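ORF14 (Streptomyces clavuligerus, PDB 2WPX) probably acts as an acyltransferase with two tandem GNAT-type halves in clavulanic acid biosynthesis, and binds acetyl coenzyme A. Local coordinates at residues M146-S151 / V329-E334; A85-L90 / T119-T124; L161-H166 / E298-E303. All blocks are in the same frame, centred on the assembly; numbering follows the deposited sequence.

Contact 1 (M146-S151 / V329-E334)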
loop_
_atom_site.group_PDB
_atom_site.type_symbol
_atom_site.label_atom_id
_atom_site.label_comp_id
_atom_site.label_asym_id
_atom_site.label_seq_id
_atom_site.Cartn_x
_atom_site.Cartn_y
_atom_site.Cartn_z
ATOM N N MET A 146 15.779 -17.376 -4.721
ATOM C CA MET A 146 14.761 -17.843 -5.677
ATOM C C MET A 146 15.063 -17.479 -7.131
ATOM O O MET A 146 14.316 -17.932 -8.004
ATOM C CB MET A 146 13.384 -17.241 -5.382
ATOM C CG MET A 146 12.831 -17.602 -4.002
ATOM S SD MET A 146 13.320 -19.269 -3.454
ATOM C CE MET A 146 12.427 -20.277 -4.441
ATOM N N GLY A 147 16.107 -16.673 -7.390
ATOM C CA GLY A 147 16.486 -16.294 -8.753
ATOM C C GLY A 147 15.836 -14.988 -9.252
ATOM O O GLY A 147 15.822 -14.708 -10.445
ATOM N N ALA A 148 15.271 -14.195 -8.346
ATOM C CA ALA A 148 14.725 -12.883 -8.692
ATOM C C ALA A 148 15.908 -11.896 -8.669
ATOM O O ALA A 148 16.975 -12.191 -8.091
ATOM C CB ALA A 148 13.650 -12.470 -7.688
ATOM N N HIS A 149 15.702 -10.739 -9.324
ATOM C CA HIS A 149 16.666 -9.640 -9.324
ATOM C C HIS A 149 15.956 -8.325 -8.961
ATOM O O HIS A 149 14.761 -8.160 -9.145
ATOM C CB HIS A 149 17.347 -9.532 -10.700
ATOM C CG HIS A 149 17.909 -10.822 -11.182
ATOM N ND1 HIS A 149 17.157 -11.740 -11.880
ATOM C CD2 HIS A 149 19.147 -11.360 -11.057
ATOM C CE1 HIS A 149 17.915 -12.782 -12.182
ATOM N NE2 HIS A 149 19.126 -12.578 -11.692
ATOM N N ARG A 150 16.709 -7.383 -8.437
ATOM C CA ARG A 150 16.174 -6.045 -8.184
ATOM C C ARG A 150 15.927 -5.339 -9.519
ATOM O O ARG A 150 16.772 -5.422 -10.404
ATOM C CB ARG A 150 17.175 -5.251 -7.342
ATOM C CG ARG A 150 17.055 -5.629 -5.884
ATOM C CD ARG A 150 17.965 -4.774 -5.039
ATOM N NE ARG A 150 18.116 -5.333 -3.700
ATOM C CZ ARG A 150 19.069 -6.228 -3.388
ATOM N NH1 ARG A 150 19.900 -6.624 -4.333
ATOM N NH2 ARG A 150 19.207 -6.701 -2.155
ATOM N N SER A 151 14.774 -4.682 -9.668
ATOM C CA SER A 151 14.429 -3.899 -10.872
ATOM C C SER A 151 15.147 -2.589 -10.846
ATOM O O SER A 151 15.358 -2.004 -9.792
ATOM C CB SER A 151 12.933 -3.577 -10.887
ATOM O OG SER A 151 12.143 -4.756 -10.856
ATOM N N VAL A 329 11.750 -2.271 -1.935
ATOM C CA VAL A 329 12.553 -2.508 -3.130
ATOM C C VAL A 329 11.836 -3.460 -4.119
ATOM O O VAL A 329 11.322 -4.513 -3.707
ATOM C CB VAL A 329 13.938 -3.107 -2.794
ATOM C CG1 VAL A 329 14.808 -3.102 -4.041
ATOM C CG2 VAL A 329 14.591 -2.395 -1.674
ATOM N N PHE A 330 11.790 -3.079 -5.401
ATOM C CA PHE A 330 11.034 -3.839 -6.399
ATOM C C PHE A 330 11.892 -4.888 -7.035
ATOM O O PHE A 330 13.006 -4.602 -7.526
ATOM C CB PHE A 330 10.380 -2.910 -7.429
ATOM C CG PHE A 330 9.546 -1.847 -6.785
ATOM C CD1 PHE A 330 8.342 -2.165 -6.182
ATOM C CD2 PHE A 330 10.012 -0.532 -6.681
ATOM C CE1 PHE A 330 7.586 -1.166 -5.501
ATOM C CE2 PHE A 330 9.276 0.448 -6.008
ATOM C CZ PHE A 330 8.065 0.132 -5.428
ATOM N N TRP A 331 11.420 -6.130 -6.971
ATOM C CA TRP A 331 12.168 -7.246 -7.537
ATOM C C TRP A 331 11.310 -7.915 -8.577
ATOM O O TRP A 331 10.083 -7.824 -8.532
ATOM C CB TRP A 331 12.541 -8.279 -6.469
ATOM C CG TRP A 331 13.630 -7.919 -5.379
ATOM C CD1 TRP A 331 13.551 -6.970 -4.424
ATOM C CD2 TRP A 331 14.869 -8.579 -5.165
ATOM N NE1 TRP A 331 14.645 -7.004 -3.596
ATOM C CE2 TRP A 331 15.489 -7.969 -4.048
ATOM C CE3 TRP A 331 15.541 -9.616 -5.830
ATOM C CZ2 TRP A 331 16.736 -8.384 -3.547
ATOM C CZ3 TRP A 331 16.774 -10.029 -5.335
ATOM C CH2 TRP A 331 17.363 -9.401 -4.207
ATOM N N THR A 332 11.947 -8.685 -9.443
ATOM C CA THR A 332 11.261 -9.293 -10.571
ATOM C C THR A 332 11.935 -10.621 -10.901
ATOM O O THR A 332 13.149 -10.820 -10.627
ATOM C CB THR A 332 11.297 -8.359 -11.831
ATOM O OG1 THR A 332 10.596 -8.986 -12.895
ATOM C CG2 THR A 332 12.769 -8.101 -12.326
ATOM N N ALA A 333 11.176 -11.533 -11.492
ATOM C CA ALA A 333 11.681 -12.885 -11.735
ATOM C C ALA A 333 10.977 -13.489 -12.932
ATOM O O ALA A 333 9.829 -13.173 -13.196
ATOM C CB ALA A 333 11.435 -13.758 -10.538
ATOM N N GLU A 334 11.689 -14.354 -13.650
ATOM C CA GLU A 334 11.052 -15.194 -14.660
ATOM C C GLU A 334 10.106 -16.275 -14.047
ATOM O O GLU A 334 10.414 -16.955 -13.050
ATOM C CB GLU A 334 12.105 -15.805 -15.599
ATOM C CG GLU A 334 12.793 -14.784 -16.522
ATOM C CD GLU A 334 13.669 -15.458 -17.586
ATOM O OE1 GLU A 334 14.799 -15.849 -17.276
ATOM O OE2 GLU A 334 13.235 -15.615 -18.742
HETATM O O HOH W 1 12.494 -17.986 -10.467
HETATM O O HOH W 2 14.343 -15.133 -13.150
HETATM O O HOH W 3 14.649 -2.496 -7.267
#

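Contact 2 (A85-L90 / T119-T124). With ACO (acetyl coenzyme *a), chain C; GOL (glycerol), chain D.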
loop_
_atom_site.group_PDB
_atom_site.type_symbol
_atom_site.label_atom_id
_atom_site.label_comp_id
_atom_site.label_asym_id
_atom_site.label_seq_id
_atom_site.Cartn_x
_atom_site.Cartn_y
_atom_site.Cartn_z
ATOM N N ALA A 85 2.543 -11.145 -12.927
ATOM C CA ALA A 85 1.864 -11.620 -11.745
ATOM C C ALA A 85 2.599 -11.069 -10.536
ATOM O O ALA A 85 3.812 -11.293 -10.394
ATOM C CB ALA A 85 1.868 -13.094 -11.712
ATOM N N ARG A 86 1.859 -10.385 -9.666
ATOM C CA ARG A 86 2.418 -9.719 -8.542
ATOM C C ARG A 86 2.222 -10.522 -7.225
ATOM O O ARG A 86 1.098 -10.938 -6.894
ATOM C CB ARG A 86 1.769 -8.371 -8.390
ATOM C CG ARG A 86 2.083 -7.778 -7.053
ATOM C CD ARG A 86 1.822 -6.282 -7.036
ATOM N NE ARG A 86 0.692 -5.879 -7.893
ATOM C CZ ARG A 86 -0.573 -5.822 -7.468
ATOM N NH1 ARG A 86 -0.835 -6.187 -6.215
ATOM N NH2 ARG A 86 -1.564 -5.424 -8.285
ATOM N N VAL A 87 3.308 -10.688 -6.473
ATOM C CA VAL A 87 3.216 -11.406 -5.215
ATOM C C VAL A 87 2.731 -10.506 -4.121
ATOM O O VAL A 87 3.492 -9.731 -3.609
ATOM C CB VAL A 87 4.558 -12.073 -4.818
ATOM C CG1 VAL A 87 4.407 -12.818 -3.499
ATOM C CG2 VAL A 87 4.970 -13.046 -5.925
ATOM N N ASP A 88 1.453 -10.593 -3.754
ATOM C CA ASP A 88 0.959 -9.660 -2.759
ATOM C C ASP A 88 1.242 -10.193 -1.367
ATOM O O ASP A 88 1.213 -9.435 -0.410
ATOM C CB ASP A 88 -0.518 -9.413 -2.920
ATOM C CG ASP A 88 -0.810 -8.234 -3.818
ATOM O OD1 ASP A 88 -2.008 -8.042 -4.108
ATOM O OD2 ASP A 88 0.113 -7.454 -4.195
ATOM N N GLN A 89 1.527 -11.493 -1.274
ATOM C CA GLN A 89 1.880 -12.106 -0.023
ATOM C C GLN A 89 2.617 -13.405 -0.232
ATOM O O GLN A 89 2.139 -14.285 -0.959
ATOM C CB GLN A 89 0.657 -12.320 0.912
ATOM C CG GLN A 89 1.016 -12.975 2.247
ATOM C CD GLN A 89 -0.212 -13.261 3.132
ATOM O OE1 GLN A 89 -0.433 -12.606 4.168
ATOM N NE2 GLN A 89 -1.021 -14.215 2.721
ATOM N N LEU A 90 3.773 -13.531 0.411
ATOM C CA LEU A 90 4.447 -14.818 0.518
ATOM C C LEU A 90 5.005 -14.915 1.948
ATOM O O LEU A 90 6.023 -14.317 2.265
ATOM C CB LEU A 90 5.574 -14.940 -0.546
ATOM C CG LEU A 90 6.129 -16.353 -0.775
ATOM C CD1 LEU A 90 6.767 -16.490 -2.137
ATOM C CD2 LEU A 90 7.132 -16.804 0.374
ATOM N N THR A 119 4.340 -14.062 -17.790
ATOM C CA THR A 119 5.740 -14.279 -18.029
ATOM C C THR A 119 6.607 -13.906 -16.805
ATOM O O THR A 119 7.724 -14.440 -16.629
ATOM C CB THR A 119 6.206 -13.368 -19.200
ATOM O OG1 THR A 119 5.441 -13.696 -20.364
ATOM C CG2 THR A 119 7.688 -13.571 -19.500
ATOM N N THR A 120 6.105 -12.986 -15.983
ATOM C CA THR A 120 6.951 -12.308 -14.989
ATOM C C THR A 120 6.267 -12.273 -13.596
ATOM O O THR A 120 5.047 -12.047 -13.472
ATOM C CB THR A 120 7.315 -10.863 -15.423
ATOM O OG1 THR A 120 8.151 -10.887 -16.577
ATOM C CG2 THR A 120 8.088 -10.160 -14.348
ATOM N N LEU A 121 7.064 -12.525 -12.566
ATOM C CA LEU A 121 6.583 -12.463 -11.202
ATOM C C LEU A 121 7.259 -11.229 -10.586
ATOM O O LEU A 121 8.444 -10.999 -10.809
ATOM C CB LEU A 121 7.034 -13.710 -10.517
ATOM C CG LEU A 121 6.117 -14.553 -9.665
ATOM C CD1 LEU A 121 4.607 -14.439 -9.963
ATOM C CD2 LEU A 121 6.636 -15.975 -9.778
ATOM N N THR A 122 6.496 -10.381 -9.900
ATOM C CA THR A 122 7.101 -9.176 -9.296
ATOM C C THR A 122 6.745 -9.101 -7.848
ATOM O O THR A 122 5.738 -9.669 -7.384
ATOM C CB THR A 122 6.728 -7.813 -9.983
ATOM O OG1 THR A 122 5.374 -7.475 -9.689
ATOM C CG2 THR A 122 6.920 -7.841 -11.509
ATOM N N ALA A 123 7.558 -8.358 -7.127
ATOM C CA ALA A 123 7.538 -8.411 -5.705
ATOM C C ALA A 123 8.095 -7.140 -5.093
ATOM O O ALA A 123 9.032 -6.546 -5.626
ATOM C CB ALA A 123 8.371 -9.647 -5.231
ATOM N N THR A 124 7.510 -6.733 -3.981
ATOM C CA THR A 124 8.061 -5.702 -3.147
ATOM C C THR A 124 8.769 -6.307 -1.900
ATOM O O THR A 124 8.181 -7.067 -1.131
ATOM C CB THR A 124 7.005 -4.740 -2.700
ATOM O OG1 THR A 124 6.309 -4.263 -3.852
ATOM C CG2 THR A 124 7.644 -3.573 -2.035
HETATM N N1A ACO C . 18.670 -15.113 6.077
HETATM C C2A ACO C . 19.495 -15.450 5.096
HETATM N N3A ACO C . 19.148 -16.223 4.049
HETATM C C4A ACO C . 17.895 -16.666 3.945
HETATM C C5A ACO C . 17.005 -16.318 4.948
HETATM C C6A ACO C . 17.403 -15.536 6.022
HETATM N N6A ACO C . 16.529 -15.209 6.970
HETATM N N7A ACO C . 15.834 -16.878 4.659
HETATM C C8A ACO C . 15.962 -17.505 3.492
HETATM N N9A ACO C . 17.200 -17.389 3.067
HETATM C C1B ACO C . 17.608 -18.022 1.795
HETATM C C2B ACO C . 18.553 -19.220 1.906
HETATM O O2B ACO C . 19.182 -19.391 0.642
HETATM C C3B ACO C . 17.577 -20.329 2.094
HETATM O O3B ACO C . 18.034 -21.554 1.558
HETATM P P3B ACO C . 18.735 -22.578 2.567
HETATM O O7A ACO C . 19.164 -24.050 2.002
HETATM O O8A ACO C . 19.492 -21.901 3.735
HETATM O O9A ACO C . 19.993 -22.128 1.876
HETATM C C4B ACO C . 16.446 -19.978 1.112
HETATM O O4B ACO C . 16.403 -18.529 1.067
HETATM C C5B ACO C . 15.563 -20.734 2.131
HETATM O O5B ACO C . 14.314 -20.491 1.915
HETATM P P1A ACO C . 13.244 -21.323 2.597
HETATM O O1A ACO C . 12.315 -21.849 1.404
HETATM O O2A ACO C . 13.659 -22.366 3.628
HETATM O O3A ACO C . 12.717 -20.156 3.493
HETATM P P2A ACO C . 11.478 -19.747 4.359
HETATM O O4A ACO C . 12.132 -19.517 5.768
HETATM O O5A ACO C . 10.383 -20.743 4.472
HETATM O O6A ACO C . 11.224 -18.239 3.733
HETATM C CBP ACO C . 10.865 -15.845 3.977
HETATM C CCP ACO C . 10.217 -17.245 3.975
HETATM C CDP ACO C . 12.180 -16.500 3.594
HETATM C CEP ACO C . 9.964 -15.482 2.854
HETATM C CAP ACO C . 10.423 -15.721 5.458
HETATM O OAP ACO C . 11.415 -14.984 6.099
HETATM C C9P ACO C . 9.130 -14.885 5.590
HETATM O O9P ACO C . 8.031 -15.420 5.532
HETATM N N8P ACO C . 9.294 -13.619 5.977
HETATM C C7P ACO C . 8.164 -12.682 6.128
HETATM C C6P ACO C . 7.536 -12.589 4.744
HETATM C C5P ACO C . 8.420 -11.971 3.673
HETATM O O5P ACO C . 9.192 -11.053 3.902
HETATM N N4P ACO C . 8.256 -12.474 2.488
HETATM C C3P ACO C . 8.879 -11.852 1.338
HETATM C C2P ACO C . 9.819 -12.799 0.625
HETATM S S1P ACO C . 10.412 -11.758 -0.729
HETATM C C ACO C . 9.590 -12.514 -2.023
HETATM O O ACO C . 8.631 -13.243 -1.765
HETATM C CH3 ACO C . 10.144 -12.266 -3.426
HETATM C C1 GOL D . 4.804 -10.922 0.929
HETATM O O1 GOL D . 4.601 -11.033 2.334
HETATM C C2 GOL D . 5.643 -9.728 0.379
HETATM O O2 GOL D . 4.951 -8.526 0.639
HETATM C C3 GOL D . 5.838 -9.957 -1.142
HETATM O O3 GOL D . 5.775 -8.850 -2.048
#

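Contact 3 (L161-H166 / E298-E303)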
loop_
_atom_site.group_PDB
_atom_site.type_symbol
_atom_site.label_atom_id
_atom_site.label_comp_id
_atom_site.label_asym_id
_atom_site.label_seq_id
_atom_site.Cartn_x
_atom_site.Cartn_y
_atom_site.Cartn_z
ATOM N N LEU A 161 5.459 8.937 10.994
ATOM C CA LEU A 161 5.269 10.077 11.854
ATOM C C LEU A 161 4.592 9.604 13.124
ATOM O O LEU A 161 3.532 8.985 13.090
ATOM C CB LEU A 161 4.392 11.101 11.173
ATOM C CG LEU A 161 3.876 12.259 12.068
ATOM C CD1 LEU A 161 5.015 13.141 12.642
ATOM C CD2 LEU A 161 2.813 13.090 11.319
ATOM N N ASP A 162 5.222 9.899 14.245
ATOM C CA ASP A 162 4.700 9.574 15.522
ATOM C C ASP A 162 4.375 10.874 16.233
ATOM O O ASP A 162 5.255 11.573 16.749
ATOM C CB ASP A 162 5.765 8.817 16.276
ATOM C CG ASP A 162 5.383 8.487 17.679
ATOM O OD1 ASP A 162 4.455 9.085 18.277
ATOM O OD2 ASP A 162 6.070 7.605 18.210
ATOM N N LEU A 163 3.090 11.168 16.284
ATOM C CA LEU A 163 2.589 12.367 16.892
ATOM C C LEU A 163 2.953 12.531 18.377
ATOM O O LEU A 163 2.874 13.638 18.878
ATOM C CB LEU A 163 1.077 12.440 16.708
ATOM C CG LEU A 163 0.545 12.983 15.378
ATOM C CD1 LEU A 163 1.342 12.471 14.250
ATOM C CD2 LEU A 163 -0.906 12.502 15.257
ATOM N N ASP A 164 3.298 11.452 19.078
ATOM C CA ASP A 164 3.798 11.581 20.458
ATOM C C ASP A 164 5.249 12.031 20.498
ATOM O O ASP A 164 5.780 12.350 21.551
ATOM C CB ASP A 164 3.750 10.256 21.228
ATOM C CG ASP A 164 2.363 9.886 21.688
ATOM O OD1 ASP A 164 2.148 8.659 21.896
ATOM O OD2 ASP A 164 1.495 10.785 21.804
ATOM N N ARG A 165 5.914 11.996 19.359
ATOM C CA ARG A 165 7.296 12.460 19.291
ATOM C C ARG A 165 7.332 13.861 18.677
ATOM O O ARG A 165 8.144 14.673 19.043
ATOM C CB ARG A 165 8.119 11.499 18.454
ATOM C CG ARG A 165 9.572 11.805 18.411
ATOM C CD ARG A 165 10.086 11.702 16.984
ATOM N NE ARG A 165 10.461 10.343 16.575
ATOM C CZ ARG A 165 11.684 9.827 16.743
ATOM N NH1 ARG A 165 12.643 10.532 17.339
ATOM N NH2 ARG A 165 11.952 8.589 16.328
ATOM N N HIS A 166 6.453 14.147 17.728
ATOM C CA HIS A 166 6.528 15.446 17.060
ATOM C C HIS A 166 5.133 15.858 16.637
ATOM O O HIS A 166 4.448 15.106 15.996
ATOM C CB HIS A 166 7.449 15.417 15.839
ATOM C CG HIS A 166 7.356 16.664 14.999
ATOM N ND1 HIS A 166 7.717 17.911 15.473
ATOM C CD2 HIS A 166 6.889 16.867 13.741
ATOM C CE1 HIS A 166 7.501 18.819 14.540
ATOM N NE2 HIS A 166 6.997 18.210 13.478
ATOM N N GLU A 298 -7.521 9.100 18.359
ATOM C CA GLU A 298 -6.572 8.188 18.961
ATOM C C GLU A 298 -5.415 7.956 18.039
ATOM O O GLU A 298 -4.472 7.293 18.420
ATOM C CB GLU A 298 -7.220 6.855 19.280
ATOM C CG GLU A 298 -8.014 6.878 20.557
ATOM C CD GLU A 298 -8.827 5.621 20.743
ATOM O OE1 GLU A 298 -9.931 5.546 20.175
ATOM O OE2 GLU A 298 -8.394 4.703 21.471
ATOM N N VAL A 299 -5.506 8.493 16.818
ATOM C CA VAL A 299 -4.439 8.358 15.842
ATOM C C VAL A 299 -3.149 9.047 16.289
ATOM O O VAL A 299 -3.131 10.176 16.771
ATOM C CB VAL A 299 -4.857 8.860 14.427
ATOM C CG1 VAL A 299 -3.657 8.953 13.584
ATOM C CG2 VAL A 299 -5.853 7.913 13.797
ATOM N N ARG A 300 -2.047 8.329 16.148
ATOM C CA ARG A 300 -0.832 8.710 16.836
ATOM C C ARG A 300 0.277 8.373 15.874
ATOM O O ARG A 300 1.328 9.068 15.839
ATOM C CB ARG A 300 -0.716 7.872 18.105
ATOM C CG ARG A 300 -0.862 8.555 19.460
ATOM C CD ARG A 300 -1.800 9.750 19.576
ATOM N NE ARG A 300 -1.115 10.803 20.329
ATOM C CZ ARG A 300 -1.028 12.077 19.929
ATOM N NH1 ARG A 300 -1.652 12.482 18.818
ATOM N NH2 ARG A 300 -0.347 12.961 20.657
ATOM N N LEU A 301 0.056 7.297 15.092
ATOM C CA LEU A 301 1.102 6.809 14.166
ATOM C C LEU A 301 0.659 6.797 12.731
ATOM O O LEU A 301 -0.340 6.135 12.361
ATOM C CB LEU A 301 1.611 5.411 14.556
ATOM C CG LEU A 301 2.187 5.206 15.969
ATOM C CD1 LEU A 301 2.280 3.681 16.317
ATOM C CD2 LEU A 301 3.556 5.803 16.033
ATOM N N VAL A 302 1.387 7.524 11.887
ATOM C CA VAL A 302 0.938 7.719 10.532
ATOM C C VAL A 302 2.050 7.277 9.614
ATOM O O VAL A 302 3.209 7.631 9.798
ATOM C CB VAL A 302 0.565 9.188 10.284
ATOM C CG1 VAL A 302 0.057 9.377 8.842
ATOM C CG2 VAL A 302 -0.459 9.633 11.285
ATOM N N GLU A 303 1.736 6.424 8.664
ATOM C CA GLU A 303 2.757 5.979 7.742
ATOM C C GLU A 303 2.468 6.525 6.332
ATOM O O GLU A 303 1.303 6.839 5.976
ATOM C CB GLU A 303 2.829 4.443 7.716
ATOM C CG GLU A 303 1.718 3.801 6.910
ATOM C CD GLU A 303 1.783 2.263 6.941
ATOM O OE1 GLU A 303 2.656 1.685 6.274
ATOM O OE2 GLU A 303 0.955 1.647 7.639
HETATM O O HOH W 4 0.631 15.240 19.058
#

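Contact 1 (M146-S151 / V329-E334)
The carbonyl oxygen of F330 is gripped from the other strand by the amide of S151, with S151 N 2.8 Å from F330 O and an N-H...O angle of 173°. A water at 2.7 Å from F330 O donates a second hydrogen bond and another to the carbonyl of S151, while S151 OG, placed beside its own backbone N (chi1 -58°), adds a weak bond to the same oxygen. Two residues away, H149 and T332 form a hydrogen-bonded antiparallel pair: H149 N reaches T332 O at 2.9 Å, T332 N returns to H149 O at the same length, and both side chains lie on one face. The result is a clear case of the C-terminal strand 323-334 pairing with strand 149-162, whose first residues follow the N-terminal half's helix 138-145; that helix closes with a Schellman motif at G147. R150 and W331 diverge at their CB atoms, yet their side chains run side by side. R150 CG sits over the five-membered ring of W331, 3.6 Å from its centroid, as a CH-pi contact. One carboxylate oxygen of E127, OE2, serves both, in a salt bridge to R150 NE and a hydrogen bond from W331 NE1. Toward the helix end, A148 CB packs on A333 CB at 3.8 Å, and W331 CE3 lies 3.9 Å from A148 CB.

Contact 2 (A85-L90 / T119-T124)
V87 and T122 make the straightest bond of a parallel ladder, V87 N meeting T122 O at 2.8 Å and 178°. A85 supplies the two bonds before it: its N donates to T120 O at 2.7 Å, and its O accepts from T122 N. A85 CB meets L121 CD1 at 3.5 Å, and V87 CG2 lies obliquely against L121 CG, while R86 CB and T122 OG1 share the other face. Beyond V87 the pairing stops, as D88 and Q89 form a classic bulge opposite R75. This is the splayed pair of central strands of the GNAT fold, and the cofactor enters the parting: L90 O accepts a hydrogen bond from the acetyl-CoA amide N4P at 2.9 Å, and A123 CB stands 3.6 Å from the acetyl CH3. A glycerol, probably from the crystallisation liquor, also lies there. At the bulge, R86 NH1 makes a salt bridge, close to its guanidinium plane, to D88 OD2, 2.6 Å away, on the syn side of the carboxylate. Helix 101-115, the crossover between the two strands, packs on the face of A85 and L121 and touches L90 through L105. Strand 69-79 flanks 85-90, and strand 323-334 flanks 119-124.

Contact 3 (L161-H166 / E298-E303)
L161 and V302 exchange two backbone bonds, L161 N to V302 O and V302 N to L161 O, each 2.9 Å long, and so form a hydrogen-bonded antiparallel pair whose side chains share one face. On the other face the next pair, D162 with L301, lies side by side. D162 CG, anti to its backbone N (chi1 176°), has the methyl CD2 of L301 at 3.6 Å, so an apolar branch rests against the carboxylate. The carboxylate is used within its own segment: D162 OD1 accepts on its anti side from D164 N at 2.8 Å, an Asx turn that bends the chain out of the strand. D162 O is gripped twice, by the amides of R165 and H166.

Just past the strand, L163 adds one more backbone bond, its N donating to R300 O at 2.8 Å. Its side chain crosses that of R300 obliquely, with L163 CB 3.4 Å from R300 NH1 and the guanidinium turning one face toward the backbone between L163 and D164. A water joins L163 O to R300 NH2. D164 then reaches across: one oxygen, OD2, accepts from R300 NE at 3.0 Å and R300 NH2 at 3.1 Å. Both bonds are bent and weak, with the carboxylate and guanidinium planes 72° apart, so the salt bridge is an angled one rather than a flat fork. Past it the chain leaves segment 298-303, and R165 pairs with E323.

Here the end of strand 149-162, which begins in the N-terminal half, meets strand 301-307 of the second GNAT-family region. Strand 263-271 lies on the other side of 301-307, helix 280-295 packs through L293 on L163 and V299, and F322 touches both L161 and V302.

Contacts 1 and 2 adjoin through strands 120-127 and 323-334, where W331 N probably bonds to A123 O and A333 N to L121 O, whereas contact 3 lies about 33 Å from contact 1 between centres, on the opposite side of the chain's centre. Contacts 1 and 3 nevertheless share strand 149-162, one at each end, so that it spans the two halves. All three are partly buried, contact 2 without an exposed touching residue, contacts 1 (H149, R150) and 3 (D164) with some. Contact 2 is parallel and stands at the cofactor; contacts 1 and 3 are antiparallel, and each brings an arginine across, one laying its CG over a tryptophan ring, the other salt-bridged to an aspartate.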